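Local coordinates for protein nucleoporin NUP82 (Saccharomyces cerevisiae, PDB 3PBP) that serves as a structural constituent of the nuclear pore complex and binds the nucleoporin NUP116 through its N-terminal beta-propeller domain, at residues N301-L306 and G371-I376; I325-D330 and N346-I351. The protein carries 1 engineered substitution. All blocks are in the same frame, centred on the assembly; numbering follows the deposited sequence.

How the contacts relate
Both contacts are buried and both use the same sheet, one blade of the propeller, but at different places in it. Contact 1 starts from strand 299-306 at one border of that sheet and crosses to strand 372-376 of the following sheet, joining two blades through apolar side chains, one methyl on a glycine backbone and a single backbone hydrogen bond. Contact 2 stays within the blade: strands 323-329 and 347-355 are neighbours there, held by backbone hydrogen bonds with a buried serine-aspartate bond near the hairpin loop. It lies farther from the middle of the chain, where another protein chain packs on it. Along the sequence, contact 2 is nested between the two segments of contact 1.

Contact 1 of 2, residues N301-L306 and G371-I376; sequences NIATIL and GKLYVI
Ile305 lays its CG2 methyl over the backbone of Gly371, CG2 coming within 3.6 Å of Gly371 CA. The same methyl also lies 3.8 Å from the amide N of Lys372, so this one branch rests on the start of 371-376. Its other branch serves Leu373: CG1, set beside the backbone N of Ile305 and anti to its carbonyl carbon (chi1 -56°), lies 4.2 Å from CB of Leu373. Two residues earlier on the same strand, Ala303 also points across, and its CB meets CD1 of Leu373 at 4.2 Å. Leu373 is thus touched near its base by Ile305 and at a terminal methyl by Ala303.

The contact joins consecutive blades of a beta-propeller. Strand 299-306 edges one blade and strand 372-376 is the second strand of the next, between 362-364 and 380-385; they run in roughly opposite directions, but their axes come no closer than 7.7 Å, too far for strand pairing, and side chains fill the interval. Each strand pairs within its own sheet, Ile305 hydrogen-bonding to Ile314 and Leu373 to Val384. The side chain of Leu373 reaches Cys316 as well, so it packs against two strands of the facing blade.

One polar link closes the end of the contact. The amide of Gly371 donates to the carbonyl of Leu306, with N to O at 2.8 Å and a nearly straight N-H...O angle of 171°. Gly371 adopts a positive phi of 46°, a backbone shape that suits glycine, just before the chain enters the strand.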
loop_
_atom_site.group_PDB
_atom_site.type_symbol
_atom_site.label_atom_id
_atom_site.label_comp_id
_atom_site.label_asym_id
_atom_site.label_seq_id
_atom_site.Cartn_x
_atom_site.Cartn_y
_atom_site.Cartn_z
ATOM N N ASN A 301 7.216 -7.394 -5.403
ATOM C CA ASN A 301 6.097 -7.675 -4.516
ATOM C C ASN A 301 6.405 -7.380 -3.068
ATOM O O ASN A 301 7.553 -7.214 -2.675
ATOM C CB ASN A 301 5.681 -9.140 -4.616
ATOM C CG ASN A 301 5.499 -9.595 -6.044
ATOM O OD1 ASN A 301 6.473 -9.916 -6.727
ATOM N ND2 ASN A 301 4.253 -9.615 -6.512
ATOM N N ILE A 302 5.351 -7.311 -2.274
ATOM C CA ILE A 302 5.506 -7.084 -0.855
ATOM C C ILE A 302 4.541 -8.027 -0.127
ATOM O O ILE A 302 3.407 -8.264 -0.566
ATOM C CB ILE A 302 5.244 -5.603 -0.487
ATOM C CG1 ILE A 302 5.557 -5.388 0.995
ATOM C CG2 ILE A 302 3.806 -5.206 -0.812
ATOM C CD1 ILE A 302 5.478 -3.921 1.432
ATOM N N ALA A 303 5.012 -8.594 0.969
ATOM C CA ALA A 303 4.207 -9.526 1.731
ATOM C C ALA A 303 4.437 -9.288 3.198
ATOM O O ALA A 303 5.484 -8.787 3.603
ATOM C CB ALA A 303 4.592 -10.965 1.384
ATOM N N THR A 304 3.456 -9.674 3.998
ATOM C CA THR A 304 3.560 -9.505 5.427
ATOM C C THR A 304 3.438 -10.875 6.066
ATOM O O THR A 304 2.514 -11.618 5.771
ATOM C CB THR A 304 2.470 -8.545 5.918
ATOM O OG1 THR A 304 2.956 -7.201 5.828
ATOM C CG2 THR A 304 2.102 -8.838 7.329
ATOM N N ILE A 305 4.398 -11.213 6.921
ATOM C CA ILE A 305 4.404 -12.511 7.579
ATOM C C ILE A 305 4.385 -12.391 9.086
ATOM O O ILE A 305 5.227 -11.728 9.694
ATOM C CB ILE A 305 5.642 -13.347 7.203
ATOM C CG1 ILE A 305 5.719 -13.509 5.687
ATOM C CG2 ILE A 305 5.574 -14.707 7.882
ATOM C CD1 ILE A 305 6.236 -12.268 4.971
ATOM N N LEU A 306 3.426 -13.077 9.686
ATOM C CA LEU A 306 3.261 -13.063 11.119
ATOM C C LEU A 306 4.329 -13.923 11.809
ATOM O O LEU A 306 4.607 -15.045 11.398
ATOM C CB LEU A 306 1.848 -13.546 11.438
ATOM C CG LEU A 306 1.283 -13.147 12.791
ATOM C CD1 LEU A 306 1.370 -11.650 12.975
ATOM C CD2 LEU A 306 -0.144 -13.604 12.865
ATOM N N GLY A 371 5.910 -17.309 10.399
ATOM C CA GLY A 371 7.254 -17.244 9.848
ATOM C C GLY A 371 7.590 -18.036 8.601
ATOM O O GLY A 371 8.760 -18.352 8.383
ATOM N N LYS A 372 6.590 -18.363 7.791
ATOM C CA LYS A 372 6.829 -19.110 6.561
ATOM C C LYS A 372 6.239 -18.357 5.385
ATOM O O LYS A 372 5.129 -17.835 5.455
ATOM C CB LYS A 372 6.207 -20.504 6.623
ATOM C CG LYS A 372 6.808 -21.423 7.675
ATOM C CD LYS A 372 6.166 -22.806 7.616
ATOM C CE LYS A 372 6.621 -23.694 8.764
ATOM N NZ LYS A 372 5.965 -25.030 8.667
ATOM N N LEU A 373 6.980 -18.318 4.292
ATOM C CA LEU A 373 6.542 -17.609 3.112
ATOM C C LEU A 373 6.738 -18.472 1.875
ATOM O O LEU A 373 7.770 -19.117 1.721
ATOM C CB LEU A 373 7.351 -16.320 2.989
ATOM C CG LEU A 373 7.334 -15.582 1.660
ATOM C CD1 LEU A 373 5.996 -14.932 1.460
ATOM C CD2 LEU A 373 8.435 -14.547 1.647
ATOM N N TYR A 374 5.743 -18.500 0.998
ATOM C CA TYR A 374 5.855 -19.266 -0.234
ATOM C C TYR A 374 6.248 -18.310 -1.357
ATOM O O TYR A 374 5.653 -17.239 -1.518
ATOM C CB TYR A 374 4.527 -19.959 -0.560
ATOM C CG TYR A 374 4.249 -21.161 0.320
ATOM C CD1 TYR A 374 5.075 -22.285 0.277
ATOM C CD2 TYR A 374 3.202 -21.155 1.239
ATOM C CE1 TYR A 374 4.871 -23.365 1.132
ATOM C CE2 TYR A 374 2.988 -22.230 2.103
ATOM C CZ TYR A 374 3.828 -23.330 2.047
ATOM O OH TYR A 374 3.647 -24.377 2.929
ATOM N N VAL A 375 7.275 -18.682 -2.112
ATOM C CA VAL A 375 7.726 -17.849 -3.214
ATOM C C VAL A 375 7.554 -18.612 -4.502
ATOM O O VAL A 375 8.168 -19.647 -4.703
ATOM C CB VAL A 375 9.203 -17.481 -3.097
ATOM C CG1 VAL A 375 9.569 -16.512 -4.216
ATOM C CG2 VAL A 375 9.495 -16.880 -1.733
ATOM N N ILE A 376 6.707 -18.102 -5.376
ATOM C CA ILE A 376 6.482 -18.760 -6.644
ATOM C C ILE A 376 7.407 -18.192 -7.705
ATOM O O ILE A 376 7.212 -17.073 -8.188
ATOM C CB ILE A 376 5.019 -18.603 -7.092
ATOM C CG1 ILE A 376 4.118 -19.390 -6.138
ATOM C CG2 ILE A 376 4.852 -19.074 -8.534
ATOM C CD1 ILE A 376 2.663 -19.400 -6.527
#

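Contact 2 of 2, residues I325-D330 and N346-I351; sequences ILLFKD and NSLVLI
Phe328 and Val349 form the hydrogen-bonded pair of this antiparallel strand pairing, which joins neighbouring strands 323-329 and 347-355 of one propeller blade. Phe328 N reaches Val349 O at 2.8 Å, and Val349 N returns to Phe328 O at 2.8 Å. Farther along, Ile351 N bonds to Leu326 O at 2.9 Å, straighter than the other two at 168°. Leu327 faces Leu350 as a non-hydrogen-bonded pair between these bonds.

The apolar contacts divide between the two faces of the sheet. On one, Leu350 CD1 touches both Ile325 CB, 3.6 Å away, and Leu327 CD2, while Leu327 CD1 meets Leu348 CD1 at 3.7 Å with the two side chains crossing at about a right angle. On the other, Ile351 CD1 packs against Phe328 CB. Helix 387-399 covers this side through Trp389, Leu393 and Ile397, and another protein chain also packs on Phe328, Val349 and Ile351.

The side-chain polar bond lies toward the hairpin loop, where both partners are buried. Ser347 OG, anti to its backbone N (chi1 163°), donates to the syn lone pair of Asp330 OD2 at 2.6 Å, and Val349 CG2 packs against the same carboxylate. An alanine at Asp330 would probably leave the Ser347 hydroxyl without this acceptor and open a gap beside Val349 CG2, which lies 3.6 Å from Asp330 OD2.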
loop_
_atom_site.group_PDB
_atom_site.type_symbol
_atom_site.label_atom_id
_atom_site.label_comp_id
_atom_site.label_asym_id
_atom_site.label_seq_id
_atom_site.Cartn_x
_atom_site.Cartn_y
_atom_site.Cartn_z
ATOM N N ILE A 325 14.251 -9.341 0.490
ATOM C CA ILE A 325 14.794 -8.684 1.672
ATOM C C ILE A 325 13.748 -8.755 2.781
ATOM O O ILE A 325 12.610 -8.322 2.611
ATOM C CB ILE A 325 15.223 -7.197 1.421
ATOM C CG1 ILE A 325 14.019 -6.313 1.093
ATOM C CG2 ILE A 325 16.235 -7.143 0.318
ATOM C CD1 ILE A 325 14.337 -4.814 1.102
ATOM N N LEU A 326 14.133 -9.346 3.903
ATOM C CA LEU A 326 13.246 -9.490 5.042
ATOM C C LEU A 326 13.488 -8.291 5.940
ATOM O O LEU A 326 14.583 -8.102 6.444
ATOM C CB LEU A 326 13.553 -10.804 5.762
ATOM C CG LEU A 326 13.435 -12.065 4.891
ATOM C CD1 LEU A 326 13.589 -13.304 5.757
ATOM C CD2 LEU A 326 12.076 -12.091 4.191
ATOM N N LEU A 327 12.458 -7.475 6.128
ATOM C CA LEU A 327 12.566 -6.261 6.922
ATOM C C LEU A 327 11.794 -6.323 8.233
ATOM O O LEU A 327 10.870 -7.111 8.377
ATOM C CB LEU A 327 12.061 -5.082 6.098
ATOM C CG LEU A 327 12.546 -5.017 4.650
ATOM C CD1 LEU A 327 11.828 -3.878 3.906
ATOM C CD2 LEU A 327 14.041 -4.835 4.639
ATOM N N PHE A 328 12.186 -5.462 9.171
ATOM C CA PHE A 328 11.571 -5.362 10.490
ATOM C C PHE A 328 11.350 -3.887 10.871
ATOM O O PHE A 328 12.278 -3.080 10.811
ATOM C CB PHE A 328 12.480 -6.035 11.518
ATOM C CG PHE A 328 12.021 -5.865 12.933
ATOM C CD1 PHE A 328 10.913 -6.575 13.417
ATOM C CD2 PHE A 328 12.685 -4.989 13.785
ATOM C CE1 PHE A 328 10.477 -6.407 14.740
ATOM C CE2 PHE A 328 12.264 -4.816 15.096
ATOM C CZ PHE A 328 11.157 -5.525 15.579
ATOM N N LYS A 329 10.125 -3.542 11.262
ATOM C CA LYS A 329 9.779 -2.169 11.654
ATOM C C LYS A 329 10.077 -1.927 13.138
ATOM O O LYS A 329 9.349 -2.410 14.007
ATOM C CB LYS A 329 8.301 -1.920 11.361
ATOM C CG LYS A 329 7.741 -0.628 11.869
ATOM C CD LYS A 329 6.333 -0.482 11.339
ATOM C CE LYS A 329 5.455 0.368 12.246
ATOM N NZ LYS A 329 5.108 -0.278 13.553
ATOM N N ASP A 330 11.152 -1.181 13.411
ATOM C CA ASP A 330 11.593 -0.888 14.768
ATOM C C ASP A 330 10.940 0.294 15.460
ATOM O O ASP A 330 10.873 0.326 16.691
ATOM C CB ASP A 330 13.110 -0.679 14.814
ATOM C CG ASP A 330 13.582 0.480 13.937
ATOM O OD1 ASP A 330 14.510 1.225 14.355
ATOM O OD2 ASP A 330 13.046 0.641 12.818
ATOM N N ASN A 346 8.890 6.194 10.238
ATOM C CA ASN A 346 8.609 5.368 9.065
ATOM C C ASN A 346 9.952 4.691 8.827
ATOM O O ASN A 346 10.664 5.002 7.871
ATOM C CB ASN A 346 8.222 6.226 7.848
ATOM C CG ASN A 346 6.788 6.767 7.928
ATOM O OD1 ASN A 346 6.207 7.109 6.924
ATOM N ND2 ASN A 346 6.233 6.845 9.125
ATOM N N SER A 347 10.285 3.765 9.719
ATOM C CA SER A 347 11.565 3.086 9.683
ATOM C C SER A 347 11.535 1.573 9.629
ATOM O O SER A 347 10.896 0.931 10.443
ATOM C CB SER A 347 12.392 3.514 10.902
ATOM O OG SER A 347 13.471 2.621 11.124
ATOM N N LEU A 348 12.253 1.017 8.664
ATOM C CA LEU A 348 12.374 -0.419 8.498
ATOM C C LEU A 348 13.857 -0.782 8.552
ATOM O O LEU A 348 14.723 -0.046 8.069
ATOM C CB LEU A 348 11.800 -0.862 7.160
ATOM C CG LEU A 348 10.289 -0.866 7.032
ATOM C CD1 LEU A 348 9.929 -1.247 5.615
ATOM C CD2 LEU A 348 9.694 -1.844 8.031
ATOM N N VAL A 349 14.142 -1.933 9.131
ATOM C CA VAL A 349 15.503 -2.399 9.263
ATOM C C VAL A 349 15.664 -3.730 8.543
ATOM O O VAL A 349 14.788 -4.579 8.626
ATOM C CB VAL A 349 15.841 -2.556 10.762
ATOM C CG1 VAL A 349 17.176 -3.220 10.935
ATOM C CG2 VAL A 349 15.853 -1.192 11.421
ATOM N N LEU A 350 16.778 -3.907 7.837
ATOM C CA LEU A 350 17.044 -5.155 7.113
ATOM C C LEU A 350 17.564 -6.220 8.056
ATOM O O LEU A 350 18.544 -5.990 8.752
ATOM C CB LEU A 350 18.094 -4.947 6.019
ATOM C CG LEU A 350 18.432 -6.202 5.206
ATOM C CD1 LEU A 350 17.575 -6.242 3.949
ATOM C CD2 LEU A 350 19.884 -6.194 4.820
ATOM N N ILE A 351 16.914 -7.379 8.074
ATOM C CA ILE A 351 17.337 -8.488 8.927
ATOM C C ILE A 351 18.106 -9.521 8.115
ATOM O O ILE A 351 19.074 -10.098 8.591
ATOM C CB ILE A 351 16.134 -9.185 9.581
ATOM C CG1 ILE A 351 15.520 -8.274 10.647
ATOM C CG2 ILE A 351 16.571 -10.487 10.205
ATOM C CD1 ILE A 351 14.281 -8.847 11.313
#